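Local coordinates for protein germination-specific N-acetylmuramoyl-L-alanine amidase, Autolysin (Clostridioides difficile, PDB 7RAG) that probably hydrolyses the amide bond between N-acetylmuramic acid and L-alanine in peptidoglycan, as a zinc-dependent amidase activated by the GerS lipoprotein during spore formation, at residues A47-L52 and V63-E68; R53-S58 and K196-I201; N103-I108 and Y162-N167. All blocks are in the same frame, centred on the assembly; numbering follows the deposited sequence.

Contact 1 of 3, residues A47-L52 and V63-E68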
loop_
_atom_site.group_PDB
_atom_site.type_symbol
_atom_site.label_atom_id
_atom_site.label_comp_id
_atom_site.label_asym_id
_atom_site.label_seq_id
_atom_site.Cartn_x
_atom_site.Cartn_y
_atom_site.Cartn_z
ATOM N N ALA B 47 18.733 -3.289 28.460
ATOM C CA ALA B 47 18.631 -4.150 27.285
ATOM C C ALA B 47 17.579 -3.623 26.309
ATOM O O ALA B 47 17.851 -3.483 25.106
ATOM C CB ALA B 47 18.316 -5.587 27.708
ATOM N N ILE B 48 16.370 -3.329 26.813
ATOM C CA ILE B 48 15.309 -2.820 25.947
ATOM C C ILE B 48 15.717 -1.485 25.339
ATOM O O ILE B 48 15.546 -1.256 24.138
ATOM C CB ILE B 48 13.975 -2.699 26.712
ATOM C CG1 ILE B 48 13.502 -4.071 27.179
ATOM C CG2 ILE B 48 12.919 -2.074 25.826
ATOM C CD1 ILE B 48 12.571 -4.007 28.335
ATOM N N THR B 49 16.282 -0.597 26.151
ATOM C CA THR B 49 16.725 0.699 25.656
ATOM C C THR B 49 17.759 0.571 24.536
ATOM O O THR B 49 17.718 1.341 23.565
ATOM C CB THR B 49 17.296 1.512 26.813
ATOM O OG1 THR B 49 16.287 1.691 27.820
ATOM C CG2 THR B 49 17.791 2.846 26.320
ATOM N N LEU B 50 18.703 -0.382 24.646
ATOM C CA LEU B 50 19.691 -0.525 23.586
ATOM C C LEU B 50 19.099 -1.166 22.334
ATOM O O LEU B 50 19.495 -0.809 21.209
ATOM C CB LEU B 50 20.906 -1.302 24.086
ATOM C CG LEU B 50 21.709 -0.503 25.124
ATOM C CD1 LEU B 50 22.817 -1.335 25.689
ATOM C CD2 LEU B 50 22.262 0.835 24.576
ATOM N N LYS B 51 18.129 -2.074 22.491
ATOM C CA LYS B 51 17.403 -2.557 21.312
ATOM C C LYS B 51 16.693 -1.410 20.603
ATOM O O LYS B 51 16.750 -1.293 19.366
ATOM C CB LYS B 51 16.384 -3.637 21.694
ATOM C CG LYS B 51 16.954 -4.847 22.426
ATOM C CD LYS B 51 17.937 -5.608 21.590
ATOM C CE LYS B 51 18.369 -6.922 22.284
ATOM N NZ LYS B 51 19.216 -7.783 21.391
ATOM N N LEU B 52 16.031 -0.543 21.387
ATOM C CA LEU B 52 15.266 0.583 20.845
ATOM C C LEU B 52 16.187 1.613 20.194
ATOM O O LEU B 52 15.865 2.171 19.142
ATOM C CB LEU B 52 14.434 1.220 21.966
ATOM C CG LEU B 52 13.511 2.420 21.695
ATOM C CD1 LEU B 52 12.632 2.166 20.457
ATOM C CD2 LEU B 52 12.637 2.726 22.924
ATOM N N VAL B 63 19.992 9.162 18.616
ATOM C CA VAL B 63 19.616 8.822 19.987
ATOM C C VAL B 63 20.611 9.450 20.955
ATOM O O VAL B 63 21.830 9.376 20.749
ATOM C CB VAL B 63 19.518 7.304 20.203
ATOM C CG1 VAL B 63 19.310 6.990 21.684
ATOM C CG2 VAL B 63 18.385 6.723 19.382
ATOM N N ILE B 64 20.073 10.119 21.977
ATOM C CA ILE B 64 20.789 10.562 23.168
ATOM C C ILE B 64 20.446 9.581 24.280
ATOM O O ILE B 64 19.269 9.422 24.633
ATOM C CB ILE B 64 20.387 11.989 23.589
ATOM C CG1 ILE B 64 20.633 13.026 22.484
ATOM C CG2 ILE B 64 21.099 12.377 24.881
ATOM C CD1 ILE B 64 22.074 13.235 22.114
ATOM N N LEU B 65 21.459 8.950 24.858
ATOM C CA LEU B 65 21.251 8.027 25.962
ATOM C C LEU B 65 21.591 8.719 27.273
ATOM O O LEU B 65 22.537 9.506 27.335
ATOM C CB LEU B 65 22.121 6.780 25.780
ATOM C CG LEU B 65 21.803 5.883 24.578
ATOM C CD1 LEU B 65 22.937 4.861 24.336
ATOM C CD2 LEU B 65 20.445 5.195 24.777
ATOM N N THR B 66 20.817 8.446 28.321
ATOM C CA THR B 66 21.317 8.827 29.641
ATOM C C THR B 66 22.382 7.847 30.116
ATOM O O THR B 66 23.346 8.244 30.775
ATOM C CB THR B 66 20.192 8.918 30.673
ATOM O OG1 THR B 66 19.478 7.676 30.710
ATOM C CG2 THR B 66 19.255 10.052 30.347
ATOM N N ARG B 67 22.224 6.568 29.801
ATOM C CA ARG B 67 23.232 5.588 30.155
ATOM C C ARG B 67 23.332 4.552 29.052
ATOM O O ARG B 67 22.336 4.153 28.449
ATOM C CB ARG B 67 22.944 4.908 31.501
ATOM C CG ARG B 67 21.596 4.243 31.564
ATOM C CD ARG B 67 21.352 3.638 32.922
ATOM N NE ARG B 67 21.717 2.236 32.912
ATOM C CZ ARG B 67 20.900 1.215 33.137
ATOM N NH1 ARG B 67 19.622 1.401 33.435
ATOM N NH2 ARG B 67 21.402 -0.009 33.082
ATOM N N GLU B 68 24.553 4.139 28.795
ATOM C CA GLU B 68 24.887 3.191 27.764
ATOM C C GLU B 68 25.333 1.869 28.355
ATOM O O GLU B 68 25.465 0.880 27.629
ATOM C CB GLU B 68 26.000 3.805 26.897
ATOM C CG GLU B 68 26.529 2.982 25.787
ATOM C CD GLU B 68 27.652 3.694 25.078
ATOM O OE1 GLU B 68 28.769 3.839 25.667
ATOM O OE2 GLU B 68 27.402 4.114 23.929
#
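Leu65 meets two residues of the helix segment 47-52, one with each of its methyl branches. All the cross-segment contacts are van der Waals contacts; no hydrogen bond links the segments. Leu65 CD2 lies 3.9 Å from Thr49 CG2, and the two side chains run past each other in opposite directions. Leu65 CD1 lies 4.1 Å from Leu50 CD2, and here the side chains cross at about a right angle. The other branch of Leu50 reaches past the strand end, with CD1 4.0 Å from the backbone oxygen Glu68 O.

The polar groups bond elsewhere. In Thr49, CG2 is anti to the backbone N (the OG1 torsion is -60°). This turns the methyl to Leu65 and leaves OG1 to hydrogen-bond Asn45 O, one turn back in the helix. The Glu68 carboxylate bonds Ser38 N of a lipoprotein chain, and Leu65 O accepts a bond from Asn36 of the lipoprotein.

The contact packs helix 41-58 on strand 62-65, within the beta-alpha-beta unit that starts with strand 18-23. Its chemistry implies a division of labour: apolar branches join helix to strand, while Leu65 O and Glu68 bond the lipoprotein and Thr66 and Arg67 bond within the amidase chain.

Contact 2 of 3, residues R53-S58 and K196-I201; sequences RELIES and KIAWAI
Leu55 carries the contact from the side of helix 41-58, and it packs on Ala198 and Trp199 of helix 191-211. The apolar contacts divide between its two methyls. CD1 lies 3.9 Å from Ala198 CB and also rests against the helix backbone, 3.5 Å from Ala198 O. CD2 goes to the indole, 3.8 Å from Trp199 CE3 and 4.0 Å from Trp199 CZ3. It meets the ring at its edge, near the ring plane, so this is not a methyl-on-face contact. The two side chains cross at about a right angle. The Trp199 bond from CA to CB points away from helix 41-58. With CG anti to the backbone N (chi1 179°), the six-membered ring still returns to Leu55.

No hydrogen bond or salt bridge links the two segments. Within segment 53-58, Arg53 NE forms a salt bridge to Glu57 OE1 at 2.8 Å. The carboxylate oxygen lies close to the guanidinium plane, but the Arg53 nitrogen sits well above the carboxylate plane. Glu57 OE1 also bonds Tyr42 of one lipoprotein chain, while Trp199 NE1 bonds Asp85 of the other, whose Leu64 touches Leu55.

The contact is helix-helix packing away from the zinc site, beside the lipoprotein. Trp199 also touches Val146 of helix 130-147, and its ring meets that of Tyr202. Helix 41-58 packs against edge strand 62-65 as well as helix 191-211, since Arg53, Ile56 and Glu57 touch Val63.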
loop_
_atom_site.group_PDB
_atom_site.type_symbol
_atom_site.label_atom_id
_atom_site.label_comp_id
_atom_site.label_asym_id
_atom_site.label_seq_id
_atom_site.Cartn_x
_atom_site.Cartn_y
_atom_site.Cartn_z
ATOM N N ARG B 53 17.336 1.876 20.814
ATOM C CA ARG B 53 18.372 2.696 20.208
ATOM C C ARG B 53 18.745 2.179 18.820
ATOM O O ARG B 53 18.884 2.958 17.869
ATOM C CB ARG B 53 19.598 2.714 21.140
ATOM C CG ARG B 53 20.732 3.608 20.693
ATOM C CD ARG B 53 21.723 2.848 19.808
ATOM N NE ARG B 53 23.013 3.520 19.707
ATOM C CZ ARG B 53 24.004 3.361 20.575
ATOM N NH1 ARG B 53 23.837 2.536 21.606
ATOM N NH2 ARG B 53 25.154 4.010 20.402
ATOM N N GLU B 54 18.966 0.865 18.697
ATOM C CA GLU B 54 19.311 0.332 17.380
ATOM C C GLU B 54 18.180 0.540 16.369
ATOM O O GLU B 54 18.425 0.957 15.225
ATOM C CB GLU B 54 19.689 -1.143 17.494
ATOM C CG GLU B 54 21.038 -1.315 18.099
ATOM C CD GLU B 54 21.438 -2.762 18.291
ATOM O OE1 GLU B 54 20.600 -3.665 18.023
ATOM O OE2 GLU B 54 22.603 -2.979 18.724
ATOM N N LEU B 55 16.932 0.289 16.782
ATOM C CA LEU B 55 15.801 0.522 15.877
ATOM C C LEU B 55 15.771 1.966 15.389
ATOM O O LEU B 55 15.635 2.229 14.191
ATOM C CB LEU B 55 14.475 0.170 16.560
ATOM C CG LEU B 55 14.258 -1.338 16.723
ATOM C CD1 LEU B 55 13.093 -1.618 17.668
ATOM C CD2 LEU B 55 14.049 -2.006 15.378
ATOM N N ILE B 56 15.907 2.916 16.305
ATOM C CA ILE B 56 15.738 4.315 15.934
ATOM C C ILE B 56 16.902 4.793 15.077
ATOM O O ILE B 56 16.706 5.481 14.070
ATOM C CB ILE B 56 15.570 5.172 17.201
ATOM C CG1 ILE B 56 14.204 4.913 17.852
ATOM C CG2 ILE B 56 15.819 6.673 16.894
ATOM C CD1 ILE B 56 14.121 5.386 19.333
ATOM N N GLU B 57 18.137 4.468 15.475
ATOM C CA GLU B 57 19.285 4.946 14.726
ATOM C C GLU B 57 19.329 4.337 13.333
ATOM O O GLU B 57 19.700 5.021 12.372
ATOM C CB GLU B 57 20.576 4.653 15.483
ATOM C CG GLU B 57 20.664 5.368 16.822
ATOM C CD GLU B 57 22.078 5.471 17.379
ATOM O OE1 GLU B 57 22.924 4.580 17.087
ATOM O OE2 GLU B 57 22.350 6.466 18.125
ATOM N N SER B 58 18.960 3.056 13.193
ATOM C CA SER B 58 18.998 2.459 11.860
ATOM C C SER B 58 17.932 3.043 10.947
ATOM O O SER B 58 18.019 2.854 9.732
ATOM C CB SER B 58 18.863 0.928 11.922
ATOM O OG SER B 58 17.648 0.524 12.522
ATOM N N LYS B 196 10.859 -7.593 20.984
ATOM C CA LYS B 196 9.459 -7.339 20.645
ATOM C C LYS B 196 8.970 -6.028 21.265
ATOM O O LYS B 196 8.311 -5.212 20.601
ATOM C CB LYS B 196 8.620 -8.521 21.123
ATOM C CG LYS B 196 7.300 -8.739 20.416
ATOM C CD LYS B 196 6.924 -10.235 20.460
ATOM C CE LYS B 196 5.625 -10.529 19.689
ATOM N NZ LYS B 196 5.331 -11.994 19.597
ATOM N N ILE B 197 9.293 -5.809 22.543
ATOM C CA ILE B 197 8.889 -4.578 23.222
ATOM C C ILE B 197 9.525 -3.365 22.556
ATOM O O ILE B 197 8.875 -2.334 22.331
ATOM C CB ILE B 197 9.264 -4.641 24.711
ATOM C CG1 ILE B 197 8.347 -5.612 25.442
ATOM C CG2 ILE B 197 9.256 -3.220 25.329
ATOM C CD1 ILE B 197 8.807 -5.921 26.818
ATOM N N ALA B 198 10.822 -3.460 22.256
ATOM C CA ALA B 198 11.473 -2.350 21.579
ATOM C C ALA B 198 10.783 -2.060 20.254
ATOM O O ALA B 198 10.535 -0.901 19.920
ATOM C CB ALA B 198 12.957 -2.648 21.376
ATOM N N TRP B 199 10.442 -3.109 19.506
ATOM C CA TRP B 199 9.708 -2.944 18.260
ATOM C C TRP B 199 8.380 -2.224 18.480
ATOM O O TRP B 199 8.032 -1.297 17.732
ATOM C CB TRP B 199 9.468 -4.306 17.622
ATOM C CG TRP B 199 8.722 -4.182 16.376
ATOM C CD1 TRP B 199 7.399 -4.445 16.182
ATOM C CD2 TRP B 199 9.227 -3.693 15.132
ATOM N NE1 TRP B 199 7.057 -4.167 14.888
ATOM C CE2 TRP B 199 8.162 -3.704 14.222
ATOM C CE3 TRP B 199 10.483 -3.260 14.699
ATOM C CZ2 TRP B 199 8.310 -3.296 12.904
ATOM C CZ3 TRP B 199 10.632 -2.859 13.394
ATOM C CH2 TRP B 199 9.553 -2.878 12.510
ATOM N N ALA B 200 7.627 -2.622 19.507
ATOM C CA ALA B 200 6.353 -1.951 19.767
ATOM C C ALA B 200 6.564 -0.463 20.062
ATOM O O ALA B 200 5.858 0.398 19.520
ATOM C CB ALA B 200 5.618 -2.638 20.915
ATOM N N ILE B 201 7.555 -0.139 20.901
ATOM C CA ILE B 201 7.789 1.263 21.244
ATOM C C ILE B 201 8.218 2.047 20.012
ATOM O O ILE B 201 7.777 3.190 19.787
ATOM C CB ILE B 201 8.828 1.397 22.370
ATOM C CG1 ILE B 201 8.460 0.494 23.555
ATOM C CG2 ILE B 201 8.917 2.874 22.783
ATOM C CD1 ILE B 201 9.415 0.585 24.742
#

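Contact 3 of 3, residues N103-I108 and Y162-N167; sequences NMFVSI and YLLKDN
A chi1 of 171° swings the Phe105 ring away from its own backbone N and out from strand 104-111 toward Leu163 and Leu164. The Leu164 bond from CA to CB does not aim at the strand. With CG anti to the carbonyl carbon (chi1 -56°), its branch end comes nearer, and CD2 reaches the ring edge.

Leu164 CD2 meets that edge near the ring plane, 4.0 Å from Phe105 CE2. The side chains cross at about a right angle. Leu163 uses its CB, 4.0 Å from Phe105 CZ. Its carbonyl oxygen Leu163 O lies 3.8 Å from Phe105 CE2.

That oxygen is also gripped within the loop. Asn167 ND2 donates to Leu163 O at 2.7 Å along a nearly straight bond (173°), with the oxygen close to the amide plane. Lys94 NZ bonds Asn167 OD1, Tyr162 O and Lys165 O. The amide and the lysine together hold the 3-10 turn 162-164 and the loop after it next to the Phe105 ring.

The contact lies just behind the zinc site: the Leu163 side chain is about 6 Å from that of the zinc ligand His109. It joins a buried central strand to the loop between strands 156-158 and 171-178. Phe105 touches Ile20 and Ser171 on the flanking strands 18-23 and 171-178, and Ile97 of helix 82-99 touches both Phe105 and Asn167.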
loop_
_atom_site.group_PDB
_atom_site.type_symbol
_atom_site.label_atom_id
_atom_site.label_comp_id
_atom_site.label_asym_id
_atom_site.label_seq_id
_atom_site.Cartn_x
_atom_site.Cartn_y
_atom_site.Cartn_z
ATOM N N ASN B 103 14.022 16.206 20.401
ATOM C CA ASN B 103 12.618 16.305 20.051
ATOM C C ASN B 103 11.728 15.502 20.983
ATOM O O ASN B 103 10.530 15.756 21.040
ATOM C CB ASN B 103 12.409 15.848 18.602
ATOM C CG ASN B 103 13.262 16.629 17.624
ATOM O OD1 ASN B 103 14.342 16.194 17.234
ATOM N ND2 ASN B 103 12.803 17.808 17.255
HETATM N N MSE B 104 12.280 14.570 21.747
HETATM C CA MSE B 104 11.443 13.628 22.482
HETATM C C MSE B 104 12.244 12.901 23.550
HETATM O O MSE B 104 13.441 12.704 23.401
HETATM C CB MSE B 104 10.822 12.635 21.505
HETATM C CG MSE B 104 10.025 11.533 22.138
HETATM SE SE MSE B 104 9.520 10.223 20.783
HETATM C CE MSE B 104 8.392 11.351 19.586
ATOM N N PHE B 105 11.582 12.526 24.634
ATOM C CA PHE B 105 12.213 11.841 25.748
ATOM C C PHE B 105 11.409 10.600 26.098
ATOM O O PHE B 105 10.206 10.701 26.374
ATOM C CB PHE B 105 12.306 12.752 26.965
ATOM C CG PHE B 105 12.741 12.039 28.211
ATOM C CD1 PHE B 105 14.067 11.684 28.389
ATOM C CD2 PHE B 105 11.829 11.726 29.207
ATOM C CE1 PHE B 105 14.477 11.022 29.539
ATOM C CE2 PHE B 105 12.227 11.063 30.357
ATOM C CZ PHE B 105 13.547 10.711 30.524
ATOM N N VAL B 106 12.071 9.442 26.111
ATOM C CA VAL B 106 11.435 8.175 26.458
ATOM C C VAL B 106 12.248 7.508 27.556
ATOM O O VAL B 106 13.455 7.268 27.397
ATOM C CB VAL B 106 11.293 7.220 25.252
ATOM C CG1 VAL B 106 10.683 5.914 25.699
ATOM C CG2 VAL B 106 10.446 7.851 24.162
ATOM N N SER B 107 11.573 7.185 28.653
ATOM C CA SER B 107 12.165 6.533 29.808
ATOM C C SER B 107 11.627 5.109 29.888
ATOM O O SER B 107 10.417 4.898 29.752
ATOM C CB SER B 107 11.831 7.315 31.069
ATOM O OG SER B 107 12.479 6.734 32.179
ATOM N N ILE B 108 12.525 4.140 30.077
ATOM C CA ILE B 108 12.185 2.717 30.128
ATOM C C ILE B 108 12.426 2.198 31.549
ATOM O O ILE B 108 13.577 2.150 32.016
ATOM C CB ILE B 108 13.017 1.905 29.126
ATOM C CG1 ILE B 108 12.927 2.497 27.713
ATOM C CG2 ILE B 108 12.628 0.417 29.197
ATOM C CD1 ILE B 108 11.603 2.299 27.063
ATOM N N TYR B 162 9.871 13.150 38.259
ATOM C CA TYR B 162 10.684 14.334 37.998
ATOM C C TYR B 162 11.097 14.431 36.537
ATOM O O TYR B 162 10.953 15.482 35.906
ATOM C CB TYR B 162 11.921 14.314 38.899
ATOM C CG TYR B 162 12.852 15.477 38.685
ATOM C CD1 TYR B 162 12.387 16.775 38.729
ATOM C CD2 TYR B 162 14.193 15.274 38.436
ATOM C CE1 TYR B 162 13.233 17.844 38.537
ATOM C CE2 TYR B 162 15.053 16.343 38.233
ATOM C CZ TYR B 162 14.569 17.630 38.291
ATOM O OH TYR B 162 15.415 18.699 38.085
ATOM N N LEU B 163 11.605 13.345 35.970
ATOM C CA LEU B 163 12.127 13.444 34.614
ATOM C C LEU B 163 11.058 13.740 33.572
ATOM O O LEU B 163 11.415 14.108 32.454
ATOM C CB LEU B 163 12.877 12.161 34.241
ATOM C CG LEU B 163 14.107 11.850 35.111
ATOM C CD1 LEU B 163 14.785 10.604 34.616
ATOM C CD2 LEU B 163 15.084 13.006 35.114
ATOM N N LEU B 164 9.770 13.606 33.883
ATOM C CA LEU B 164 8.743 13.993 32.918
ATOM C C LEU B 164 8.203 15.405 33.121
ATOM O O LEU B 164 7.509 15.907 32.230
ATOM C CB LEU B 164 7.565 13.019 32.952
ATOM C CG LEU B 164 7.842 11.546 32.737
ATOM C CD1 LEU B 164 6.560 10.782 32.970
ATOM C CD2 LEU B 164 8.367 11.312 31.345
ATOM N N LYS B 165 8.487 16.054 34.256
ATOM C CA LYS B 165 7.961 17.388 34.514
ATOM C C LYS B 165 8.666 18.427 33.647
ATOM O O LYS B 165 9.896 18.432 33.551
ATOM C CB LYS B 165 8.143 17.764 35.981
ATOM C CG LYS B 165 7.581 16.801 36.991
ATOM C CD LYS B 165 7.541 17.457 38.390
ATOM C CE LYS B 165 7.363 16.408 39.503
ATOM N NZ LYS B 165 7.584 16.906 40.907
ATOM N N ASP B 166 7.874 19.285 32.991
ATOM C CA ASP B 166 8.319 20.567 32.435
ATOM C C ASP B 166 9.515 20.437 31.490
ATOM O O ASP B 166 10.522 21.130 31.626
ATOM C CB ASP B 166 8.639 21.530 33.569
ATOM C CG ASP B 166 7.434 21.834 34.412
ATOM O OD1 ASP B 166 6.345 22.045 33.830
ATOM O OD2 ASP B 166 7.573 21.870 35.656
ATOM N N ASN B 167 9.369 19.574 30.488
ATOM C CA ASN B 167 10.483 19.290 29.598
ATOM C C ASN B 167 10.471 20.071 28.295
ATOM O O ASN B 167 11.521 20.132 27.636
ATOM C CB ASN B 167 10.521 17.807 29.243
ATOM C CG ASN B 167 11.054 16.976 30.352
ATOM O OD1 ASN B 167 11.811 17.454 31.208
ATOM N ND2 ASN B 167 10.667 15.711 30.360
#

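Overall arrangement
Contacts 1 and 2 share helix 41-58, with centres about 10 Å apart. Contact 1 joins the helix to edge strand 62-65, and contact 2 joins its next turns to helix 191-211. Contact 3 lies on central strand 104-111 of the same mixed sheet; its centre is about 14 Å from that of contact 1 and about 18 Å from that of contact 2. Along the chain, contacts 1 and 2 cross, contact 1 closes before contact 3 opens, and contact 3 is nested within contact 2. Ile108 connects them, touching Thr49 and Ile201. Contacts 1 and 3 pack a helix and a loop on the sheet that carries zinc ligand His109; contact 2 adds a second helix beside the first.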